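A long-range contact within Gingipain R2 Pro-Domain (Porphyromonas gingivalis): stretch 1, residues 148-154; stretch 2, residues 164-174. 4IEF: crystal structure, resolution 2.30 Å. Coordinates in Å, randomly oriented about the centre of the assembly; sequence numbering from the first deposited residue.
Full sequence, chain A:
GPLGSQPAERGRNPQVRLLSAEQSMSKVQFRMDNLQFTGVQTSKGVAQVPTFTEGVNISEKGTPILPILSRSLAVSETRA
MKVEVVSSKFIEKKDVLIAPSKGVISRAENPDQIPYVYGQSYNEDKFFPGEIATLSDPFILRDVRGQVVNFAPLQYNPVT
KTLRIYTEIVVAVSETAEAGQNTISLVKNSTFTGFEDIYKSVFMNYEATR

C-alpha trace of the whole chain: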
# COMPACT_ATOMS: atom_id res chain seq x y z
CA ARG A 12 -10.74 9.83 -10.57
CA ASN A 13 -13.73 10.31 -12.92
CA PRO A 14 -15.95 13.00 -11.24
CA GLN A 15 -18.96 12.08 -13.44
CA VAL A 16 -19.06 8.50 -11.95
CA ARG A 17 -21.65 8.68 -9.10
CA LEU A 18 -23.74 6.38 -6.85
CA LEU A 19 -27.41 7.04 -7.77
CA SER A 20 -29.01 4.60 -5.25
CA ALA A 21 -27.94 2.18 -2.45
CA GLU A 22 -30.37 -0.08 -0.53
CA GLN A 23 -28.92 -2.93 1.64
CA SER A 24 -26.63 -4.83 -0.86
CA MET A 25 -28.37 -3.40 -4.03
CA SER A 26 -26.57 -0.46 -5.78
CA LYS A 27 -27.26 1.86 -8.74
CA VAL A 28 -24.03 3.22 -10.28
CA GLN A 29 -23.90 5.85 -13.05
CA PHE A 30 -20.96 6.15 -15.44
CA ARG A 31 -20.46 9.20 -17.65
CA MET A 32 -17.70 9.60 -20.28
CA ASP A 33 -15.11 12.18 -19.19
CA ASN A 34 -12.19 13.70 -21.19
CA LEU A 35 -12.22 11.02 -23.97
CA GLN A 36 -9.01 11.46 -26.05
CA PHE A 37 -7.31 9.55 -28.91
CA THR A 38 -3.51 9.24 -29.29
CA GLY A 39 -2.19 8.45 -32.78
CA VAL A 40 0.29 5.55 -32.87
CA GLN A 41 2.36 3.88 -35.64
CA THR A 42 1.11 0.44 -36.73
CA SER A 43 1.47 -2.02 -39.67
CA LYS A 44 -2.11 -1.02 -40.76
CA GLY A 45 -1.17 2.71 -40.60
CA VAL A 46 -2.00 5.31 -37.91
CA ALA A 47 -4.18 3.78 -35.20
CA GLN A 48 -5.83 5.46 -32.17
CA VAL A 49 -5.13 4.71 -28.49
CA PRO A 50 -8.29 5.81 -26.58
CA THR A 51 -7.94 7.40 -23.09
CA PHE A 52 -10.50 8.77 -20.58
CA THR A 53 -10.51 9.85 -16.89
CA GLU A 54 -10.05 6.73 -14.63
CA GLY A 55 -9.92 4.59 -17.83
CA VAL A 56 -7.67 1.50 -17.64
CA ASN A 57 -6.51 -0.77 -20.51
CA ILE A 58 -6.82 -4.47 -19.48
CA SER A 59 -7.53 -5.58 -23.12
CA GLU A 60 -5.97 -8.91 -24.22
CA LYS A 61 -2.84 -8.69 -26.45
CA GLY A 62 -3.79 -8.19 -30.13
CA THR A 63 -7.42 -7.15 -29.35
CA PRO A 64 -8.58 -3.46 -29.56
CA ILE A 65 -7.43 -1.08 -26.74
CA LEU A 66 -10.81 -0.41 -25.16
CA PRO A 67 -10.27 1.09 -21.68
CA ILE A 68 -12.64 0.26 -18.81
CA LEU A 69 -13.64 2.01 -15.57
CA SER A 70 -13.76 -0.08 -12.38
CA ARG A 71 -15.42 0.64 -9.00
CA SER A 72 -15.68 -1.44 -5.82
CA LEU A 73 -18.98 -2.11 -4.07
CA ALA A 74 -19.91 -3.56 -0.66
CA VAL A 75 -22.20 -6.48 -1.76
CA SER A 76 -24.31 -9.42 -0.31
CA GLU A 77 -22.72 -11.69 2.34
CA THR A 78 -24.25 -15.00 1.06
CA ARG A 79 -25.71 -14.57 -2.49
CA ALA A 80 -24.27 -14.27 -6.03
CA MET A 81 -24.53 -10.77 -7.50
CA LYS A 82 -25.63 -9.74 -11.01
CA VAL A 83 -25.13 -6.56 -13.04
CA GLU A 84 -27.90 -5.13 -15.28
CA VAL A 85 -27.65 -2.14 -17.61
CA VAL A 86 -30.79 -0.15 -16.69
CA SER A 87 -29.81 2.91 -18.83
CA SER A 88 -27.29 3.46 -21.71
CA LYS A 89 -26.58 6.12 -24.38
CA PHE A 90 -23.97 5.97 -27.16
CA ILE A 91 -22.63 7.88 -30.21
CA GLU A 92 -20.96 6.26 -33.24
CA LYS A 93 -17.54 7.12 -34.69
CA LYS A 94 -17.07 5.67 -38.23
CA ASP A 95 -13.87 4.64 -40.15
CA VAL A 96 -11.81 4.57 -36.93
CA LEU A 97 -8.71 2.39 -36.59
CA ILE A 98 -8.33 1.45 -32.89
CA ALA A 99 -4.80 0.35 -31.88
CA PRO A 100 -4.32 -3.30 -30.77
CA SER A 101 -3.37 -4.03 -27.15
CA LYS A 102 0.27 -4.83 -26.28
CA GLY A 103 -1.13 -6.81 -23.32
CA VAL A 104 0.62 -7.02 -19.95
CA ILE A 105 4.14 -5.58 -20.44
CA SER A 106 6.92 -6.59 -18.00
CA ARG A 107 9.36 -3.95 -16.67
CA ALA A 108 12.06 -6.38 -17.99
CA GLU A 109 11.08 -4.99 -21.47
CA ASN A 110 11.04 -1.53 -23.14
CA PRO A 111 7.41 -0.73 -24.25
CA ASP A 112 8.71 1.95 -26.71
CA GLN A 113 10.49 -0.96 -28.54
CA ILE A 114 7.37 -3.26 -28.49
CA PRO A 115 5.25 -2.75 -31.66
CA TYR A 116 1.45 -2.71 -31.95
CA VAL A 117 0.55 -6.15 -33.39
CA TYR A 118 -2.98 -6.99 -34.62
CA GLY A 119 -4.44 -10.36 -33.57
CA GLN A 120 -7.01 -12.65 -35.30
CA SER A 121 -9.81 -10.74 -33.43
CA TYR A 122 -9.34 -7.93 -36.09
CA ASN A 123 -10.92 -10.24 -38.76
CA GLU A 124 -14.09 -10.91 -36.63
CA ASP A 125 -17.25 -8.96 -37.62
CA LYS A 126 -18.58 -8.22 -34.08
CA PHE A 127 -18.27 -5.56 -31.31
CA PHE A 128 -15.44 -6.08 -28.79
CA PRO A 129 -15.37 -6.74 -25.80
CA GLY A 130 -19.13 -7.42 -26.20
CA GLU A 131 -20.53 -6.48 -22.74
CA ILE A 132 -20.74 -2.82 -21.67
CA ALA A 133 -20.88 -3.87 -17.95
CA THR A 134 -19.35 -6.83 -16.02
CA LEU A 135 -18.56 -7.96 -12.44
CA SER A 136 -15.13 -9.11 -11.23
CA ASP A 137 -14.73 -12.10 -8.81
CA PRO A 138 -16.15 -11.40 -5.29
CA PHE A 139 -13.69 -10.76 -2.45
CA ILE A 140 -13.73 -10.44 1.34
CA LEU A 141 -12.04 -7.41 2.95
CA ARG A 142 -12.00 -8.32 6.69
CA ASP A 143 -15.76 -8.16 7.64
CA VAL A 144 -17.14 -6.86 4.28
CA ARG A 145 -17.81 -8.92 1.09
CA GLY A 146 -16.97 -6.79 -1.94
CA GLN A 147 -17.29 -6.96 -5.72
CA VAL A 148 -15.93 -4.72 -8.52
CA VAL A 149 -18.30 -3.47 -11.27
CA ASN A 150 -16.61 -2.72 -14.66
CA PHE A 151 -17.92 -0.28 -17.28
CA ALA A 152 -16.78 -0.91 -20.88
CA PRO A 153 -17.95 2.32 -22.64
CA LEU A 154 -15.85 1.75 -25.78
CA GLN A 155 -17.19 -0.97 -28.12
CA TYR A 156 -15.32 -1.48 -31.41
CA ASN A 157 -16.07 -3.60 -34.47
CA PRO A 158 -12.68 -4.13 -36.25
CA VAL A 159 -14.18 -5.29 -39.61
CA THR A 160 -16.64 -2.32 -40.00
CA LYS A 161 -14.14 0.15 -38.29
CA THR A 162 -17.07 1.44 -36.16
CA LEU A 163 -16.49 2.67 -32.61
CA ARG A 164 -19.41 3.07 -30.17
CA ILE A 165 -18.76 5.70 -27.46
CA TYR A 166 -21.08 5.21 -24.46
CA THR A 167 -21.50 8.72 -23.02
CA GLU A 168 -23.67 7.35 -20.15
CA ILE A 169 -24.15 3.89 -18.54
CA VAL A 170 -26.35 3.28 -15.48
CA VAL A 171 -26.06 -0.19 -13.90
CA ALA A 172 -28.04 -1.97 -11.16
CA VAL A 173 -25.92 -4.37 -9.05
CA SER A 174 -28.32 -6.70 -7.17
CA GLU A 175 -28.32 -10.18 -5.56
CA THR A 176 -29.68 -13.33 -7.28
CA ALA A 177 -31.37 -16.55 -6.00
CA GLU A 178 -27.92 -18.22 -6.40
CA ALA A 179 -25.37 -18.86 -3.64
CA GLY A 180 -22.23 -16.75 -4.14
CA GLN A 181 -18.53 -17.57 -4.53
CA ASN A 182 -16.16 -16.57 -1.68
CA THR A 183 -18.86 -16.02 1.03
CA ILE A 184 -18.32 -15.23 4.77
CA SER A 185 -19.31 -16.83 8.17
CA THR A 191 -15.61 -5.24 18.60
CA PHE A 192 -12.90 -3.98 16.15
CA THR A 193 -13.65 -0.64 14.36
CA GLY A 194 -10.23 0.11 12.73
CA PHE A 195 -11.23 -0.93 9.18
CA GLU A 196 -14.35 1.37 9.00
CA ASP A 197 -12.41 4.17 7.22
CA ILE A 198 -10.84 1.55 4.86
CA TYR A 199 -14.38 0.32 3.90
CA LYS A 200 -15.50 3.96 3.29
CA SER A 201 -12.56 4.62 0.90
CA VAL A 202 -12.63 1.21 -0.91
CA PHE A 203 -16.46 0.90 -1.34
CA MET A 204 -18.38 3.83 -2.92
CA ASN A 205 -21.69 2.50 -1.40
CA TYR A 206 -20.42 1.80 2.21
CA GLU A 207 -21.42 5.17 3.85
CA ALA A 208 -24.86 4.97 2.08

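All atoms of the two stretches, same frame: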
# COMPACT_ATOMS: atom_id res chain seq x y z
N VAL A 148 -16.25 -5.83 -7.62
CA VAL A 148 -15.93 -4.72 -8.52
C VAL A 148 -16.83 -4.77 -9.76
O VAL A 148 -16.94 -5.81 -10.41
CB VAL A 148 -14.43 -4.70 -8.90
CG1 VAL A 148 -14.12 -3.59 -9.90
CG2 VAL A 148 -13.55 -4.57 -7.66
N VAL A 149 -17.48 -3.63 -10.06
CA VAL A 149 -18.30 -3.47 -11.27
C VAL A 149 -17.42 -2.75 -12.33
O VAL A 149 -16.73 -1.77 -12.01
CB VAL A 149 -19.68 -2.77 -11.02
CG1 VAL A 149 -19.53 -1.34 -10.49
CG2 VAL A 149 -20.55 -2.81 -12.27
N ASN A 150 -17.39 -3.29 -13.56
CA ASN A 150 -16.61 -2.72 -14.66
C ASN A 150 -17.50 -2.18 -15.77
O ASN A 150 -18.38 -2.88 -16.27
CB ASN A 150 -15.65 -3.77 -15.24
CG ASN A 150 -14.98 -4.61 -14.19
OD1 ASN A 150 -14.22 -4.11 -13.36
ND2 ASN A 150 -15.33 -5.89 -14.13
N PHE A 151 -17.24 -0.93 -16.16
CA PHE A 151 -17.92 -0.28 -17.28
C PHE A 151 -17.02 -0.36 -18.48
O PHE A 151 -15.85 0.01 -18.37
CB PHE A 151 -18.25 1.18 -16.96
CG PHE A 151 -19.21 1.41 -15.82
CD1 PHE A 151 -18.74 1.68 -14.54
CD2 PHE A 151 -20.59 1.39 -16.04
CE1 PHE A 151 -19.64 1.92 -13.49
CE2 PHE A 151 -21.47 1.63 -14.99
CZ PHE A 151 -20.99 1.90 -13.73
N ALA A 152 -17.53 -0.85 -19.62
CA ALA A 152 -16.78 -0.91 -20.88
C ALA A 152 -17.50 0.04 -21.87
O ALA A 152 -18.37 -0.40 -22.63
CB ALA A 152 -16.69 -2.34 -21.39
N PRO A 153 -17.21 1.37 -21.80
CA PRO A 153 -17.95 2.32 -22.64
C PRO A 153 -17.43 2.48 -24.06
O PRO A 153 -17.95 3.32 -24.81
CB PRO A 153 -17.79 3.63 -21.87
CG PRO A 153 -16.45 3.52 -21.23
CD PRO A 153 -16.24 2.07 -20.93
N LEU A 154 -16.41 1.70 -24.44
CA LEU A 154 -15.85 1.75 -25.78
C LEU A 154 -15.97 0.36 -26.42
O LEU A 154 -15.31 -0.59 -26.00
CB LEU A 154 -14.39 2.27 -25.75
CG LEU A 154 -14.18 3.69 -25.20
CD1 LEU A 154 -12.73 3.97 -24.98
CD2 LEU A 154 -14.79 4.76 -26.12
N ARG A 164 -18.26 2.62 -30.95
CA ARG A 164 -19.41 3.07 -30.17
C ARG A 164 -18.89 3.67 -28.87
O ARG A 164 -18.19 2.99 -28.11
CB ARG A 164 -20.40 1.92 -29.92
CG ARG A 164 -21.19 1.54 -31.15
CD ARG A 164 -22.09 0.36 -30.89
NE ARG A 164 -22.85 -0.01 -32.09
CZ ARG A 164 -23.66 -1.06 -32.18
NH1 ARG A 164 -23.83 -1.86 -31.14
NH2 ARG A 164 -24.31 -1.31 -33.30
N ILE A 165 -19.18 4.96 -28.65
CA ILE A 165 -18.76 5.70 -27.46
C ILE A 165 -19.97 5.86 -26.55
O ILE A 165 -20.87 6.64 -26.86
CB ILE A 165 -18.11 7.07 -27.83
CG1 ILE A 165 -16.86 6.89 -28.72
CG2 ILE A 165 -17.78 7.88 -26.55
CD1 ILE A 165 -16.57 8.04 -29.69
N TYR A 166 -19.99 5.12 -25.43
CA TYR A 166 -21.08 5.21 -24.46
C TYR A 166 -20.84 6.40 -23.55
O TYR A 166 -19.94 6.39 -22.71
CB TYR A 166 -21.25 3.89 -23.69
CG TYR A 166 -21.90 2.80 -24.51
CD1 TYR A 166 -21.16 2.04 -25.41
CD2 TYR A 166 -23.26 2.53 -24.39
CE1 TYR A 166 -21.75 1.05 -26.19
CE2 TYR A 166 -23.86 1.54 -25.16
CZ TYR A 166 -23.11 0.80 -26.06
OH TYR A 166 -23.70 -0.18 -26.83
N THR A 167 -21.61 7.47 -23.77
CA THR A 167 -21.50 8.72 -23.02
C THR A 167 -22.08 8.56 -21.61
O THR A 167 -21.62 9.24 -20.69
CB THR A 167 -22.16 9.88 -23.77
OG1 THR A 167 -23.53 9.55 -24.03
CG2 THR A 167 -21.43 10.21 -25.07
N GLU A 168 -23.06 7.65 -21.44
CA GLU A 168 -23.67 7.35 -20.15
C GLU A 168 -24.07 5.88 -20.05
O GLU A 168 -24.61 5.31 -21.01
CB GLU A 168 -24.89 8.25 -19.88
CG GLU A 168 -25.41 8.15 -18.45
CD GLU A 168 -26.72 8.88 -18.23
OE1 GLU A 168 -26.68 9.99 -17.66
OE2 GLU A 168 -27.77 8.35 -18.64
N ILE A 169 -23.79 5.26 -18.90
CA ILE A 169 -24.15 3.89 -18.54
C ILE A 169 -24.60 3.88 -17.09
O ILE A 169 -23.83 4.26 -16.20
CB ILE A 169 -23.02 2.82 -18.78
CG1 ILE A 169 -22.42 2.85 -20.21
CG2 ILE A 169 -23.53 1.40 -18.41
CD1 ILE A 169 -21.04 2.15 -20.35
N VAL A 170 -25.84 3.42 -16.83
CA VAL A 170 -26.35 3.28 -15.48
C VAL A 170 -26.58 1.79 -15.25
O VAL A 170 -27.31 1.15 -16.02
CB VAL A 170 -27.62 4.12 -15.16
CG1 VAL A 170 -28.04 3.95 -13.70
CG2 VAL A 170 -27.38 5.60 -15.47
N VAL A 171 -25.93 1.23 -14.22
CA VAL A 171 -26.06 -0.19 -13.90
C VAL A 171 -26.72 -0.40 -12.53
O VAL A 171 -26.57 0.42 -11.62
CB VAL A 171 -24.72 -0.98 -13.98
CG1 VAL A 171 -24.16 -0.96 -15.40
CG2 VAL A 171 -23.69 -0.48 -12.97
N ALA A 172 -27.44 -1.52 -12.40
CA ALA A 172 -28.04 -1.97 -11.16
C ALA A 172 -27.33 -3.26 -10.73
O ALA A 172 -27.34 -4.25 -11.47
CB ALA A 172 -29.54 -2.20 -11.34
N VAL A 173 -26.63 -3.21 -9.59
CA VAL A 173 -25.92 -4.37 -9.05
C VAL A 173 -26.79 -4.90 -7.91
O VAL A 173 -26.96 -4.22 -6.89
CB VAL A 173 -24.46 -4.06 -8.65
CG1 VAL A 173 -23.79 -5.29 -8.02
CG2 VAL A 173 -23.65 -3.57 -9.85
N SER A 174 -27.39 -6.08 -8.12
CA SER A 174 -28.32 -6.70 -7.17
C SER A 174 -28.00 -8.18 -6.96
O SER A 174 -27.31 -8.78 -7.78
CB SER A 174 -29.75 -6.55 -7.68
OG SER A 174 -29.89 -7.10 -8.98

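The contact has two regimes, distinguished by backbone separation. At one end the chains are close enough to bond: the CA atoms of Pro153 and Tyr166 lie 4.6 Å apart, and those of Leu154 and Ile165 5.2 Å apart, the latter forming an antiparallel, non-hydrogen-bonded bridge. At the other, strands 148-151 and 168-174 approach to 9.4 Å between axes, with their directions 152° apart, and the CA atoms of Val149 and Val173 are 8.0 Å apart. That gap is too wide for backbone pairing and is filled by side chains. The corner at Thr167 separates the two regimes.

The one hydrogen bond across the contact runs from Tyr166 N to Pro153 O, at 2.8 Å and an N-H...O angle of 175°, so it is short and almost linear. Beside it, Leu154 CA lies 3.5 Å from Arg164 O, with an angle of 150° at the hydrogen, a CA-H...O contact typical of close antiparallel chains. Leu154 and Ile165 point to the same face of the sheet, and Leu154 CD2 reaches Ile165 CG1 at 3.9 Å.

Beyond the corner, alternation of the strand residues sets the shape. Val149 and Phe151 direct their CA-to-CB bonds toward the other stretch, as do Ile169, Val171 and Val173. Val149 fits between two valines: its CG2 is 4.0 Å from Val171 CG2 and 4.0 Å from Val173 CG2. The Phe151 ring spans Ile169 and Val171, with CD2 3.8 Å from Ile169 CG2 and CE2 3.7 Å from Val171 CG2; Val171 meets the ring obliquely. Val171 CG2 thus serves both Val149 and Phe151.

Pro153 links the regimes. Its CB lies 3.9 Å from Tyr166 CB and 3.9 Å from Ile169 CD1, so the apolar packing continues beside its carbonyl's hydrogen bond. Together the stretches bury 446 Å².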